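Local coordinates for periplasmic sugar-binding protein (Chloroflexus aurantiacus, PDB 4RXU) that binds beta-D-glucopyranose between two lobes and probably serves as the periplasmic solute-binding component of an ABC-type sugar transporter, at residues V138-H149 and E271-A279; T295-L303 and A350-Y358. All coordinates share one frame; numbering follows the deposited sequence.

Interaction 1: V138-H149 and E271-A279. With BGC (beta-D-glucopyranose), chain C.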
loop_
_atom_site.group_PDB
_atom_site.type_symbol
_atom_site.label_atom_id
_atom_site.label_comp_id
_atom_site.label_asym_id
_atom_site.label_seq_id
_atom_site.Cartn_x
_atom_site.Cartn_y
_atom_site.Cartn_z
ATOM N N VAL A 138 4.124 3.819 -6.841
ATOM C CA VAL A 138 4.720 2.838 -5.911
ATOM C C VAL A 138 5.120 1.547 -6.658
ATOM O O VAL A 138 6.265 1.070 -6.555
ATOM C CB VAL A 138 3.752 2.463 -4.777
ATOM C CG1 VAL A 138 4.320 1.346 -3.929
ATOM C CG2 VAL A 138 3.440 3.679 -3.934
ATOM N N GLY A 139 4.182 0.968 -7.407
ATOM C CA GLY A 139 4.481 -0.299 -8.097
ATOM C C GLY A 139 5.540 -0.126 -9.163
ATOM O O GLY A 139 6.391 -0.966 -9.313
ATOM N N ALA A 140 5.451 0.974 -9.909
ATOM C CA ALA A 140 6.446 1.294 -10.948
ATOM C C ALA A 140 7.827 1.399 -10.323
ATOM O O ALA A 140 8.782 0.842 -10.856
ATOM C CB ALA A 140 6.091 2.570 -11.689
ATOM N N GLN A 141 7.932 2.077 -9.182
ATOM C CA GLN A 141 9.217 2.230 -8.527
ATOM C C GLN A 141 9.761 0.908 -8.007
ATOM O O GLN A 141 10.952 0.633 -8.069
ATOM C CB GLN A 141 9.137 3.240 -7.400
ATOM C CG GLN A 141 9.086 4.665 -7.899
ATOM C CD GLN A 141 9.074 5.672 -6.759
ATOM O OE1 GLN A 141 9.595 5.406 -5.700
ATOM N NE2 GLN A 141 8.517 6.825 -6.994
ATOM N N GLN A 142 8.878 0.077 -7.479
ATOM C CA GLN A 142 9.301 -1.244 -7.044
ATOM C C GLN A 142 9.894 -2.018 -8.224
ATOM O O GLN A 142 10.999 -2.572 -8.156
ATOM C CB GLN A 142 8.131 -1.999 -6.424
ATOM C CG GLN A 142 7.672 -1.425 -5.106
ATOM C CD GLN A 142 6.421 -2.056 -4.604
ATOM O OE1 GLN A 142 5.616 -2.546 -5.378
ATOM N NE2 GLN A 142 6.242 -2.045 -3.298
ATOM N N ALA A 143 9.127 -2.090 -9.299
ATOM C CA ALA A 143 9.598 -2.821 -10.473
ATOM C C ALA A 143 10.864 -2.225 -11.094
ATOM O O ALA A 143 11.767 -2.957 -11.519
ATOM C CB ALA A 143 8.498 -2.903 -11.512
ATOM N N GLN A 144 10.912 -0.901 -11.161
ATOM C CA GLN A 144 12.040 -0.213 -11.774
ATOM C C GLN A 144 13.340 -0.523 -11.014
ATOM O O GLN A 144 14.377 -0.726 -11.626
ATOM C CB GLN A 144 11.779 1.293 -11.878
ATOM C CG GLN A 144 12.781 2.002 -12.767
ATOM C CD GLN A 144 12.649 1.561 -14.209
ATOM O OE1 GLN A 144 11.577 1.677 -14.799
ATOM N NE2 GLN A 144 13.725 1.028 -14.768
ATOM N N TYR A 145 13.257 -0.619 -9.691
ATOM C CA TYR A 145 14.412 -0.994 -8.880
ATOM C C TYR A 145 14.934 -2.373 -9.308
ATOM O O TYR A 145 16.132 -2.561 -9.517
ATOM C CB TYR A 145 14.095 -0.976 -7.370
ATOM C CG TYR A 145 15.310 -1.362 -6.575
ATOM C CD1 TYR A 145 15.598 -2.706 -6.339
ATOM C CD2 TYR A 145 16.197 -0.402 -6.112
ATOM C CE1 TYR A 145 16.735 -3.091 -5.652
ATOM C CE2 TYR A 145 17.339 -0.767 -5.415
ATOM C CZ TYR A 145 17.597 -2.104 -5.191
ATOM O OH TYR A 145 18.724 -2.471 -4.519
ATOM N N LEU A 146 14.026 -3.318 -9.511
ATOM C CA LEU A 146 14.409 -4.658 -9.911
ATOM C C LEU A 146 15.068 -4.625 -11.285
ATOM O O LEU A 146 16.142 -5.209 -11.500
ATOM C CB LEU A 146 13.218 -5.597 -9.909
ATOM C CG LEU A 146 12.614 -5.829 -8.517
ATOM C CD1 LEU A 146 11.366 -6.682 -8.637
ATOM C CD2 LEU A 146 13.543 -6.485 -7.492
ATOM N N VAL A 147 14.410 -3.936 -12.211
ATOM C CA VAL A 147 14.931 -3.802 -13.575
ATOM C C VAL A 147 16.340 -3.185 -13.572
ATOM O O VAL A 147 17.258 -3.671 -14.263
ATOM C CB VAL A 147 13.983 -2.953 -14.452
ATOM C CG1 VAL A 147 14.597 -2.708 -15.812
ATOM C CG2 VAL A 147 12.641 -3.659 -14.650
ATOM N N ASP A 148 16.524 -2.146 -12.758
ATOM C CA ASP A 148 17.775 -1.405 -12.746
ATOM C C ASP A 148 18.923 -2.231 -12.207
ATOM O O ASP A 148 20.095 -1.910 -12.457
ATOM C CB ASP A 148 17.640 -0.117 -11.921
ATOM C CG ASP A 148 16.795 0.967 -12.618
ATOM O OD1 ASP A 148 16.448 0.834 -13.810
ATOM O OD2 ASP A 148 16.462 1.966 -11.949
ATOM N N HIS A 149 18.594 -3.286 -11.469
ATOM C CA HIS A 149 19.595 -4.204 -10.920
ATOM C C HIS A 149 19.704 -5.557 -11.606
ATOM O O HIS A 149 20.355 -6.450 -11.084
ATOM C CB HIS A 149 19.362 -4.388 -9.438
ATOM C CG HIS A 149 19.676 -3.158 -8.679
ATOM N ND1 HIS A 149 18.792 -2.107 -8.560
ATOM C CD2 HIS A 149 20.822 -2.757 -8.093
ATOM C CE1 HIS A 149 19.376 -1.120 -7.907
ATOM N NE2 HIS A 149 20.599 -1.497 -7.596
ATOM N N GLU A 271 21.921 -14.631 -4.205
ATOM C CA GLU A 271 21.680 -13.215 -3.995
ATOM C C GLU A 271 20.227 -12.939 -4.309
ATOM O O GLU A 271 19.692 -13.534 -5.226
ATOM C CB GLU A 271 22.548 -12.330 -4.907
ATOM C CG GLU A 271 22.548 -10.873 -4.440
ATOM C CD GLU A 271 23.392 -9.931 -5.289
ATOM O OE1 GLU A 271 23.962 -10.378 -6.304
ATOM O OE2 GLU A 271 23.486 -8.727 -4.935
ATOM N N TYR A 272 19.599 -12.025 -3.580
ATOM C CA TYR A 272 18.252 -11.609 -3.931
ATOM C C TYR A 272 18.130 -10.097 -3.810
ATOM O O TYR A 272 18.793 -9.445 -2.973
ATOM C CB TYR A 272 17.172 -12.300 -3.089
ATOM C CG TYR A 272 17.207 -11.943 -1.624
ATOM C CD1 TYR A 272 16.575 -10.798 -1.144
ATOM C CD2 TYR A 272 17.844 -12.779 -0.705
ATOM C CE1 TYR A 272 16.627 -10.465 0.207
ATOM C CE2 TYR A 272 17.898 -12.464 0.651
ATOM C CZ TYR A 272 17.300 -11.310 1.103
ATOM O OH TYR A 272 17.371 -11.014 2.448
ATOM N N PHE A 273 17.297 -9.558 -4.699
ATOM C CA PHE A 273 16.855 -8.175 -4.687
ATOM C C PHE A 273 15.376 -8.181 -4.346
ATOM O O PHE A 273 14.607 -8.919 -4.955
ATOM C CB PHE A 273 17.104 -7.545 -6.056
ATOM C CG PHE A 273 18.554 -7.461 -6.412
ATOM C CD1 PHE A 273 19.198 -8.517 -7.050
ATOM C CD2 PHE A 273 19.278 -6.332 -6.090
ATOM C CE1 PHE A 273 20.541 -8.432 -7.365
ATOM C CE2 PHE A 273 20.618 -6.245 -6.401
ATOM C CZ PHE A 273 21.248 -7.297 -7.036
ATOM N N VAL A 274 14.969 -7.422 -3.335
ATOM C CA VAL A 274 13.580 -7.447 -2.884
ATOM C C VAL A 274 13.088 -6.036 -2.584
ATOM O O VAL A 274 13.791 -5.198 -1.994
ATOM C CB VAL A 274 13.350 -8.344 -1.641
ATOM C CG1 VAL A 274 14.101 -7.833 -0.413
ATOM C CG2 VAL A 274 11.860 -8.503 -1.377
ATOM N N THR A 275 11.842 -5.803 -2.981
ATOM C CA THR A 275 11.187 -4.512 -2.880
ATOM C C THR A 275 10.319 -4.442 -1.635
ATOM O O THR A 275 10.225 -5.399 -0.891
ATOM C CB THR A 275 10.337 -4.239 -4.137
ATOM O OG1 THR A 275 9.286 -5.199 -4.230
ATOM C CG2 THR A 275 11.183 -4.285 -5.362
ATOM N N GLY A 276 9.714 -3.280 -1.411
ATOM C CA GLY A 276 8.766 -3.087 -0.309
ATOM C C GLY A 276 8.153 -1.701 -0.346
ATOM O O GLY A 276 8.338 -0.956 -1.292
ATOM N N GLN A 277 7.364 -1.387 0.672
ATOM C CA GLN A 277 6.864 -0.037 0.865
ATOM C C GLN A 277 6.370 0.141 2.290
ATOM O O GLN A 277 6.034 -0.837 2.945
ATOM C CB GLN A 277 5.714 0.308 -0.091
ATOM C CG GLN A 277 4.409 -0.400 0.217
ATOM C CD GLN A 277 3.310 0.023 -0.728
ATOM O OE1 GLN A 277 2.912 1.190 -0.759
ATOM N NE2 GLN A 277 2.824 -0.919 -1.517
ATOM N N ASP A 278 6.360 1.413 2.697
ATOM C CA ASP A 278 5.806 1.951 3.960
ATOM C C ASP A 278 6.913 2.423 4.915
ATOM O O ASP A 278 6.629 3.110 5.894
ATOM C CB ASP A 278 4.927 0.952 4.721
ATOM C CG ASP A 278 3.631 0.579 3.986
ATOM O OD1 ASP A 278 3.225 1.247 3.008
ATOM O OD2 ASP A 278 2.993 -0.389 4.455
ATOM N N ALA A 279 8.168 2.042 4.646
ATOM C CA ALA A 279 9.283 2.426 5.524
ATOM C C ALA A 279 9.001 2.054 6.983
ATOM O O ALA A 279 9.289 2.812 7.909
ATOM C CB ALA A 279 9.638 3.904 5.379
HETATM C C2 BGC C . -1.464 0.574 1.892
HETATM C C3 BGC C . -0.050 0.091 2.143
HETATM C C4 BGC C . -0.080 -1.045 3.155
HETATM C C5 BGC C . -1.067 -2.134 2.734
HETATM C C6 BGC C . -1.262 -3.209 3.780
HETATM C C1 BGC C . -2.193 -0.650 1.364
HETATM O O1 BGC C . -3.457 -0.347 0.853
HETATM O O2 BGC C . -1.440 1.640 0.937
HETATM O O3 BGC C . 0.713 1.192 2.627
HETATM O O4 BGC C . 1.221 -1.664 3.182
HETATM O O5 BGC C . -2.332 -1.571 2.446
HETATM O O6 BGC C . -1.539 -2.655 5.069
#
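Residue by residue, Val138 faces Gln277, Gln142 faces Thr275 and Leu146 faces Phe273, because helix 138-148 runs nearly antiparallel to strand 271-274, their axes at 154° and 8.9 Å apart at closest approach. Where the strand has given way to loop, Gln142 provides the hydrogen bond between the segments: its NE2 lies 3.1 Å from Gly276 O, and the N-H...O angle, 173°, is almost straight. The oxygen sits in the amide plane of Gln142, whereas the donor stands above the carbonyl plane of Gly276. A long amide suits this place, since the extended chain passes CB and CG across Thr275 before its nitrogen reaches the backbone; that nitrogen also bonds to Pro251 O. Thr275 divides its two branches: OG1 bonds to Ala250 O, while CG2, anti to the carbonyl carbon, meets the helix at Leu146 CG, 3.8 Å away. Leu146 CD2 continues this apolar patch, resting 4.0 Å from Phe273 CB. At the far end the Phe273 ring lies under the residue that follows the helix, His149, whose CB sits over one face, 4.1 Å from the ring centroid, in a CH-pi contact. His149 is held in turn by its ND1, which donates to Tyr145 O at 2.9 Å nearly in the imidazole plane, and Tyr145 CE1 touches Phe273 CD2. At the opposite end Val138 CG1 packs 3.5 Å from Gln277 OE1, the oxygen that accepts from Lys298 NZ. One residue on, the carboxylate of Asp278 takes two sugar hydroxyls, O3 on OD1 and O4 on OD2, both at 2.5 Å. A helix laid over an edge strand of a parallel sheet, with a ligand-binding loop leaving the strand's C-terminal end, is characteristic of the alpha/beta lobes of periplasmic sugar-binding proteins.

Interaction 2: T295-L303 and A350-Y358. With BGC (beta-D-glucopyranose), chain C.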
loop_
_atom_site.group_PDB
_atom_site.type_symbol
_atom_site.label_atom_id
_atom_site.label_comp_id
_atom_site.label_asym_id
_atom_site.label_seq_id
_atom_site.Cartn_x
_atom_site.Cartn_y
_atom_site.Cartn_z
ATOM N N THR A 295 12.706 0.278 0.006
ATOM C CA THR A 295 11.314 0.486 0.350
ATOM C C THR A 295 10.838 1.777 -0.325
ATOM O O THR A 295 11.585 2.737 -0.482
ATOM C CB THR A 295 11.066 0.544 1.887
ATOM O OG1 THR A 295 9.659 0.481 2.173
ATOM C CG2 THR A 295 11.659 1.813 2.501
ATOM N N VAL A 296 9.572 1.794 -0.705
ATOM C CA VAL A 296 8.929 3.004 -1.182
ATOM C C VAL A 296 8.377 3.764 0.029
ATOM O O VAL A 296 7.515 3.272 0.758
ATOM C CB VAL A 296 7.854 2.764 -2.258
ATOM C CG1 VAL A 296 7.235 4.093 -2.646
ATOM C CG2 VAL A 296 8.471 2.091 -3.484
ATOM N N PHE A 297 8.921 4.961 0.251
ATOM C CA PHE A 297 8.539 5.803 1.381
ATOM C C PHE A 297 7.321 6.611 0.987
ATOM O O PHE A 297 7.348 7.324 -0.003
ATOM C CB PHE A 297 9.692 6.750 1.733
ATOM C CG PHE A 297 9.339 7.846 2.713
ATOM C CD1 PHE A 297 8.696 7.548 3.913
ATOM C CD2 PHE A 297 9.648 9.173 2.441
ATOM C CE1 PHE A 297 8.380 8.552 4.807
ATOM C CE2 PHE A 297 9.333 10.180 3.348
ATOM C CZ PHE A 297 8.688 9.862 4.520
ATOM N N LYS A 298 6.264 6.483 1.782
ATOM C CA LYS A 298 5.010 7.209 1.617
ATOM C C LYS A 298 4.809 8.047 2.879
ATOM O O LYS A 298 4.598 7.492 3.956
ATOM C CB LYS A 298 3.852 6.227 1.389
ATOM C CG LYS A 298 4.169 5.128 0.372
ATOM C CD LYS A 298 2.979 4.417 -0.222
ATOM C CE LYS A 298 2.091 3.816 0.841
ATOM N NZ LYS A 298 1.090 2.922 0.190
ATOM N N ASP A 299 4.964 9.364 2.764
ATOM C CA ASP A 299 5.008 10.208 3.941
ATOM C C ASP A 299 3.610 10.352 4.519
ATOM O O ASP A 299 2.822 11.182 4.089
ATOM C CB ASP A 299 5.645 11.564 3.598
ATOM C CG ASP A 299 6.010 12.375 4.814
ATOM O OD1 ASP A 299 5.413 12.152 5.900
ATOM O OD2 ASP A 299 6.903 13.241 4.674
ATOM N N VAL A 300 3.328 9.507 5.504
ATOM C CA VAL A 300 2.036 9.491 6.181
ATOM C C VAL A 300 1.716 10.818 6.852
ATOM O O VAL A 300 0.552 11.159 7.031
ATOM C CB VAL A 300 1.955 8.293 7.169
ATOM C CG1 VAL A 300 0.650 8.321 7.956
ATOM C CG2 VAL A 300 2.062 6.965 6.427
ATOM N N ARG A 301 2.725 11.594 7.226
ATOM C CA ARG A 301 2.435 12.938 7.746
ATOM C C ARG A 301 1.677 13.799 6.729
ATOM O O ARG A 301 0.758 14.542 7.077
ATOM C CB ARG A 301 3.726 13.675 8.150
ATOM C CG ARG A 301 4.569 12.913 9.149
ATOM C CD ARG A 301 5.895 13.594 9.385
ATOM N NE ARG A 301 6.694 13.620 8.173
ATOM C CZ ARG A 301 7.907 14.141 8.081
ATOM N NH1 ARG A 301 8.471 14.715 9.145
ATOM N NH2 ARG A 301 8.535 14.112 6.912
ATOM N N THR A 302 2.063 13.670 5.459
ATOM C CA THR A 302 1.397 14.431 4.406
ATOM C C THR A 302 -0.026 13.915 4.173
ATOM O O THR A 302 -0.947 14.698 3.994
ATOM C CB THR A 302 2.178 14.367 3.088
ATOM O OG1 THR A 302 3.527 14.797 3.340
ATOM C CG2 THR A 302 1.549 15.253 2.004
ATOM N N LEU A 303 -0.193 12.599 4.175
ATOM C CA LEU A 303 -1.495 12.004 3.917
ATOM C C LEU A 303 -2.470 12.451 5.012
ATOM O O LEU A 303 -3.599 12.883 4.734
ATOM C CB LEU A 303 -1.379 10.481 3.873
ATOM C CG LEU A 303 -2.521 9.792 3.107
ATOM C CD1 LEU A 303 -2.351 9.946 1.606
ATOM C CD2 LEU A 303 -2.632 8.321 3.472
ATOM N N ALA A 350 18.778 10.811 4.232
ATOM C CA ALA A 350 18.107 12.000 3.676
ATOM C C ALA A 350 16.602 11.855 3.689
ATOM O O ALA A 350 15.905 12.767 4.101
ATOM C CB ALA A 350 18.578 12.300 2.272
ATOM N N ALA A 351 16.093 10.696 3.289
ATOM C CA ALA A 351 14.652 10.561 3.086
ATOM C C ALA A 351 13.860 10.446 4.391
ATOM O O ALA A 351 12.754 10.979 4.476
ATOM C CB ALA A 351 14.339 9.379 2.193
ATOM N N LEU A 352 14.413 9.736 5.377
ATOM C CA LEU A 352 13.671 9.380 6.570
ATOM C C LEU A 352 14.102 10.130 7.806
ATOM O O LEU A 352 13.292 10.281 8.724
ATOM C CB LEU A 352 13.764 7.875 6.826
ATOM C CG LEU A 352 13.251 6.971 5.703
ATOM C CD1 LEU A 352 13.343 5.522 6.158
ATOM C CD2 LEU A 352 11.805 7.328 5.317
ATOM N N ILE A 353 15.368 10.537 7.864
ATOM C CA ILE A 353 15.913 11.151 9.072
ATOM C C ILE A 353 15.988 12.671 8.919
ATOM O O ILE A 353 15.466 13.412 9.756
ATOM C CB ILE A 353 17.294 10.574 9.410
ATOM C CG1 ILE A 353 17.255 9.045 9.540
ATOM C CG2 ILE A 353 17.846 11.234 10.668
ATOM C CD1 ILE A 353 16.101 8.449 10.287
ATOM N N ASP A 354 16.579 13.131 7.838
ATOM C CA ASP A 354 16.712 14.585 7.604
ATOM C C ASP A 354 15.345 15.234 7.384
ATOM O O ASP A 354 15.131 16.423 7.678
ATOM C CB ASP A 354 17.660 14.846 6.429
ATOM C CG ASP A 354 19.084 14.396 6.712
ATOM O OD1 ASP A 354 19.421 14.199 7.900
ATOM O OD2 ASP A 354 19.860 14.259 5.737
ATOM N N SER A 355 14.414 14.430 6.906
ATOM C CA SER A 355 13.017 14.833 6.739
ATOM C C SER A 355 12.231 14.908 8.055
ATOM O O SER A 355 11.090 15.365 8.076
ATOM C CB SER A 355 12.319 13.835 5.845
ATOM O OG SER A 355 12.237 12.561 6.497
ATOM N N GLY A 356 12.811 14.408 9.132
ATOM C CA GLY A 356 12.114 14.339 10.409
ATOM C C GLY A 356 11.137 13.202 10.614
ATOM O O GLY A 356 10.507 13.124 11.662
ATOM N N TYR A 357 11.023 12.312 9.640
ATOM C CA TYR A 357 10.054 11.239 9.751
ATOM C C TYR A 357 10.346 10.346 10.949
ATOM O O TYR A 357 9.454 10.073 11.788
ATOM C CB TYR A 357 10.021 10.411 8.472
ATOM C CG TYR A 357 8.760 9.594 8.303
ATOM C CD1 TYR A 357 7.594 10.199 7.914
ATOM C CD2 TYR A 357 8.737 8.219 8.551
ATOM C CE1 TYR A 357 6.408 9.486 7.760
ATOM C CE2 TYR A 357 7.576 7.493 8.359
ATOM C CZ TYR A 357 6.401 8.142 7.961
ATOM O OH TYR A 357 5.214 7.441 7.733
ATOM N N TYR A 358 11.610 9.944 11.047
ATOM C CA TYR A 358 12.086 9.140 12.162
ATOM C C TYR A 358 13.314 9.750 12.798
ATOM O O TYR A 358 14.096 10.391 12.129
ATOM C CB TYR A 358 12.483 7.730 11.725
ATOM C CG TYR A 358 11.373 6.845 11.196
ATOM C CD1 TYR A 358 10.149 6.772 11.832
ATOM C CD2 TYR A 358 11.571 6.054 10.091
ATOM C CE1 TYR A 358 9.152 5.928 11.383
ATOM C CE2 TYR A 358 10.558 5.207 9.626
ATOM C CZ TYR A 358 9.357 5.146 10.290
ATOM O OH TYR A 358 8.335 4.318 9.848
HETATM C C2 BGC C . -1.464 0.574 1.892
HETATM C C3 BGC C . -0.050 0.091 2.143
HETATM C C4 BGC C . -0.080 -1.045 3.155
HETATM C C5 BGC C . -1.067 -2.134 2.734
HETATM C C6 BGC C . -1.262 -3.209 3.780
HETATM C C1 BGC C . -2.193 -0.650 1.364
HETATM O O1 BGC C . -3.457 -0.347 0.853
HETATM O O2 BGC C . -1.440 1.640 0.937
HETATM O O3 BGC C . 0.713 1.192 2.627
HETATM O O4 BGC C . 1.221 -1.664 3.182
HETATM O O5 BGC C . -2.332 -1.571 2.446
HETATM O O6 BGC C . -1.539 -2.655 5.069
HETATM O O HOH W 1 7.805 14.993 11.767
#
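Arg301 reaches Ser355 O with both terminal nitrogens, NH1 at 2.9 Å and NH2 at 3.1 Å, end-on and from the same face of the carbonyl plane. Its other side grips Asp299 side-on, NE to OD1 at 3.0 Å through the syn lone pair and NH2 to OD2 in a salt bridge of 2.9 Å. The guanidinium thus lies flat between a carboxylate and a backbone carbonyl, and a water bridges NH1 to Gly356 O. An alanine here is likely to leave Ser355 O without its two donors and the Asp299 carboxylate without its charged mate, so that Ser355-Tyr357 is held less firmly to helix 300-315. Asp299 is the N-cap of that helix, its OD1 also accepting weakly from Arg301 N, while Gly356, with positive phi, is where the chain first leaves helical angles; a strand-to-helix junction and a helix terminus are therefore joined here.

Further in, Tyr357 stands at right angles to the guanidinium, its CD1 3.5 Å from Arg301 NE, and its hydroxyl, bonded to Gln47, touches Val300. Phe297, its CG anti to the backbone N (chi1 169°), carries its ring out to Tyr357 and presents an edge to one face in a T-shaped pair, planes at 79°. One face of the Phe297 ring takes Leu352 CD2, 3.6 Å from the centroid. On the strand's other side, Lys298 NZ, also bonded to Gln277 OE1, donates to glucose O2 and O3.

How the interactions relate
Interaction 1 is the more buried: a helix lies against an edge strand of the four-stranded parallel sheet, and side chains of mixed character meet there, largely through their carbon atoms, with one amide-to-backbone bond. Interaction 2 is only partly buried, joining strand 295-298 and the start of the next helix to the C-terminal region; it pairs an outer ionic and carbonyl network with an inner aromatic cluster. They share no segment and their centres are about 17 Å apart, yet they touch: the Gln277-Lys298 bond ties them together beside the sugar, and Ala279 O probably accepts from Tyr358 OH. Each also offers the sugar one group of opposite charge type, Asp278 from the first and Lys298 from the second, both reaching O3.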